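Local coordinates for protein enolase from the environmental genome shotgun sequencing of the Sargasso Sea (PDB 2QGY) that is of unknown function but belongs to the enolase superfamily and binds magnesium, probably to stabilise an enolate intermediate formed from a carboxylate substrate, at residues A[225-230]-A[251-256]. Sequence-based numbering, arbitrary orientation.
Sequences IEEPVD and GEKQSG. With MG (magnesium ion), chain C.
The magnesium site of the enolase superfamily, at the C-terminal ends of the strands of the TIM-type (beta/alpha) barrel, brings E226 and E252 together, with D200 as the third carboxylate ligand. E226 ends strand 224-226 and E252 follows the neighbouring parallel strand 248-250, so each carboxylate reaches the ion from its own strand end. E226 OE2 binds the magnesium at 2.0 Å and E252 OE1 at 1.9 Å. The two oxygens are themselves only 2.7 Å apart, a closeness of like charges made tolerable by the shared cation. The side chains cross at about a right angle, their carboxylate planes 64° apart. E226 extends with CG anti to the backbone N (chi1 176°), and its other oxygen, OE1, forms a salt bridge with K169 NZ and accepts a hydrogen bond from W224 NE1. Three waters complete the six ligands; one of them also donates to E252 OE2, steadying the second oxygen of that carboxylate.

E227 belongs to the second shell. Its carboxylate stacks on that of E252, the planes 15° apart, with E227 OE1 3.4 Å from E252 CD. The same OE1 accepts a hydrogen bond from a metal-bound water, which probably polarises that water. K253 crosses E227 with its CE beside OE1, but its NZ stays 4.5 Å away and bonds to the backbone O of D94 of the second subunit; its charge may still ease the crowding of acids.

G251 opens a type I turn, closed by Q254 N to G251 O; at its backbone angles a CB would jam against the preceding carbonyl O, so glycine suits the place. Within this bend, a water accepts from G251 N and K253 N and donates to Q254 OE1 and, at 2.7 Å, to E227 OE2. A second water donates to E227 OE2 and accepts from Q254 NE2 at 3.2 Å.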
ATOM      1  N   ILE A 225      -4.686  -2.391 -24.427  1.00 17.83           N
ATOM      2  CA  ILE A 225      -3.346  -1.952 -24.114  1.00 18.42           C
ATOM      3  C   ILE A 225      -3.337  -1.803 -22.601  1.00 18.24           C
ATOM      4  O   ILE A 225      -4.069  -0.969 -22.048  1.00 18.21           O
ATOM      5  CB  ILE A 225      -3.033  -0.552 -24.749  1.00 18.61           C
ATOM      6  CG1 ILE A 225      -3.032  -0.630 -26.286  1.00 20.92           C
ATOM      7  CG2 ILE A 225      -1.655  -0.030 -24.274  1.00 20.83           C
ATOM      8  CD1 ILE A 225      -2.063  -1.623 -26.873  1.00 21.86           C
ATOM      9  N   GLU A 226      -2.501  -2.593 -21.946  1.00 16.93           N
ATOM     10  CA  GLU A 226      -2.531  -2.685 -20.503  1.00 16.98           C
ATOM     11  C   GLU A 226      -1.329  -1.961 -19.893  1.00 16.25           C
ATOM     12  O   GLU A 226      -0.195  -2.088 -20.376  1.00 16.58           O
ATOM     13  CB  GLU A 226      -2.559  -4.168 -20.128  1.00 18.04           C
ATOM     14  CG  GLU A 226      -2.506  -4.421 -18.663  1.00 18.28           C
ATOM     15  CD  GLU A 226      -2.780  -5.892 -18.329  1.00 20.59           C
ATOM     16  OE1 GLU A 226      -3.585  -6.556 -19.032  1.00 21.76           O
ATOM     17  OE2 GLU A 226      -2.216  -6.347 -17.332  1.00 21.63           O
ATOM     18  N   GLU A 227      -1.611  -1.146 -18.863  1.00 16.12           N
ATOM     19  CA  GLU A 227      -0.593  -0.395 -18.142  1.00 15.99           C
ATOM     20  C   GLU A 227       0.407   0.352 -19.059  1.00 15.39           C
ATOM     21  O   GLU A 227       1.608   0.221 -18.898  1.00 15.95           O
ATOM     22  CB  GLU A 227       0.147  -1.300 -17.164  1.00 16.62           C
ATOM     23  CG  GLU A 227      -0.745  -1.845 -16.057  1.00 18.83           C
ATOM     24  CD  GLU A 227       0.000  -1.883 -14.765  1.00 21.94           C
ATOM     25  OE1 GLU A 227       0.831  -2.808 -14.642  1.00 24.32           O
ATOM     26  OE2 GLU A 227      -0.191  -0.958 -13.912  1.00 22.39           O
ATOM     27  N   PRO A 228      -0.101   1.209 -19.967  1.00 15.89           N
ATOM     28  CA  PRO A 228       0.819   1.973 -20.836  1.00 16.98           C
ATOM     29  C   PRO A 228       1.576   3.005 -19.995  1.00 17.37           C
ATOM     30  O   PRO A 228       2.677   3.433 -20.375  1.00 18.03           O
ATOM     31  CB  PRO A 228      -0.106   2.662 -21.855  1.00 15.99           C
ATOM     32  CG  PRO A 228      -1.465   2.740 -21.159  1.00 17.29           C
ATOM     33  CD  PRO A 228      -1.524   1.542 -20.187  1.00 15.55           C
ATOM     34  N   VAL A 229       0.977   3.390 -18.867  1.00 16.92           N
ATOM     35  CA  VAL A 229       1.608   4.309 -17.918  1.00 17.39           C
ATOM     36  C   VAL A 229       1.279   3.879 -16.486  1.00 17.74           C
ATOM     37  O   VAL A 229       0.392   3.072 -16.274  1.00 17.28           O
ATOM     38  CB  VAL A 229       1.185   5.786 -18.140  1.00 17.68           C
ATOM     39  CG1 VAL A 229       1.557   6.248 -19.582  1.00 17.58           C
ATOM     40  CG2 VAL A 229      -0.280   5.972 -17.914  1.00 17.55           C
ATOM     41  N   ASP A 230       1.961   4.474 -15.515  1.00 17.42           N
ATOM     42  CA  ASP A 230       1.738   4.102 -14.119  1.00 17.82           C
ATOM     43  C   ASP A 230       0.277   4.350 -13.728  1.00 17.26           C
ATOM     44  O   ASP A 230      -0.279   5.394 -14.035  1.00 17.83           O
ATOM     45  CB  ASP A 230       2.668   4.891 -13.185  1.00 18.08           C
ATOM     46  CG  ASP A 230       2.752   4.264 -11.808  1.00 18.65           C
ATOM     47  OD1 ASP A 230       1.789   4.420 -11.039  1.00 15.58           O
ATOM     48  OD2 ASP A 230       3.792   3.637 -11.491  1.00 23.00           O
ATOM     49  N   GLY A 251      -5.079  -0.994 -13.188  1.00 14.01           N
ATOM     50  CA  GLY A 251      -5.705  -1.309 -11.906  1.00 15.10           C
ATOM     51  C   GLY A 251      -4.985  -2.414 -11.154  1.00 16.26           C
ATOM     52  O   GLY A 251      -5.051  -2.452  -9.941  1.00 15.61           O
ATOM     53  N   GLU A 252      -4.293  -3.290 -11.873  1.00 16.38           N
ATOM     54  CA  GLU A 252      -3.626  -4.442 -11.244  1.00 17.41           C
ATOM     55  C   GLU A 252      -2.695  -4.112 -10.078  1.00 17.50           C
ATOM     56  O   GLU A 252      -2.552  -4.916  -9.160  1.00 19.14           O
ATOM     57  CB  GLU A 252      -2.894  -5.265 -12.297  1.00 17.98           C
ATOM     58  CG  GLU A 252      -1.697  -4.619 -12.911  1.00 19.28           C
ATOM     59  CD  GLU A 252      -0.902  -5.623 -13.736  1.00 21.32           C
ATOM     60  OE1 GLU A 252      -1.375  -5.935 -14.830  1.00 24.36           O
ATOM     61  OE2 GLU A 252       0.139  -6.142 -13.276  1.00 24.69           O
ATOM     62  N   LYS A 253      -2.051  -2.951 -10.094  1.00 17.03           N
ATOM     63  CA  LYS A 253      -1.096  -2.632  -9.016  1.00 17.52           C
ATOM     64  C   LYS A 253      -1.699  -1.690  -7.961  1.00 16.66           C
ATOM     65  O   LYS A 253      -0.973  -1.191  -7.097  1.00 17.52           O
ATOM     66  CB  LYS A 253       0.201  -2.056  -9.624  1.00 17.10           C
ATOM     67  CG  LYS A 253       0.891  -3.119 -10.508  1.00 18.95           C
ATOM     68  CD  LYS A 253       2.376  -2.970 -10.727  1.00 26.48           C
ATOM     69  CE  LYS A 253       2.784  -3.981 -11.804  1.00 30.39           C
ATOM     70  NZ  LYS A 253       4.252  -4.154 -11.974  1.00 35.65           N
ATOM     71  N   GLN A 254      -3.003  -1.453  -8.041  1.00 15.87           N
ATOM     72  CA  GLN A 254      -3.671  -0.550  -7.106  1.00 17.88           C
ATOM     73  C   GLN A 254      -4.793  -1.284  -6.371  1.00 18.48           C
ATOM     74  O   GLN A 254      -5.229  -2.374  -6.793  1.00 18.03           O
ATOM     75  CB  GLN A 254      -4.185   0.700  -7.823  1.00 18.29           C
ATOM     76  CG  GLN A 254      -3.076   1.713  -8.152  1.00 19.96           C
ATOM     77  CD  GLN A 254      -2.315   1.351  -9.422  1.00 18.64           C
ATOM     78  OE1 GLN A 254      -2.914   0.874 -10.386  1.00 21.02           O
ATOM     79  NE2 GLN A 254      -0.983   1.584  -9.431  1.00 16.96           N
ATOM     80  N   SER A 255      -5.221  -0.733  -5.238  1.00 19.55           N
ATOM     81  CA  SER A 255      -6.302  -1.344  -4.467  1.00 20.17           C
ATOM     82  C   SER A 255      -7.114  -0.253  -3.817  1.00 20.84           C
ATOM     83  O   SER A 255      -6.688   0.908  -3.763  1.00 21.13           O
ATOM     84  CB  SER A 255      -5.777  -2.344  -3.393  1.00 21.78           C
ATOM     85  OG  SER A 255      -4.873  -1.694  -2.491  1.00 24.77           O
ATOM     86  N   GLY A 256      -8.289  -0.618  -3.330  1.00 21.45           N
ATOM     87  CA  GLY A 256      -9.129   0.323  -2.627  1.00 21.13           C
ATOM     88  C   GLY A 256     -10.150   0.966  -3.545  1.00 21.09           C
ATOM     89  O   GLY A 256      -9.897   1.207  -4.735  1.00 22.49           O
TER
HETATM   90 MG    MG C 701      -0.411  -6.518 -16.420  1.00 19.91          MG
HETATM   91  O   HOH W   1      -2.313  -0.871 -12.267  1.00 16.42           O
HETATM   92  O   HOH W   2       0.762   0.885 -12.074  1.00 19.80           O
HETATM   93  O   HOH W   3       0.537  -4.687 -16.494  1.00 26.78           O
HETATM   94  O   HOH W   4       1.282  -7.057 -15.475  1.00 22.42           O
HETATM   95  O   HOH W   5      -0.687  -8.635 -16.424  1.00 22.09           O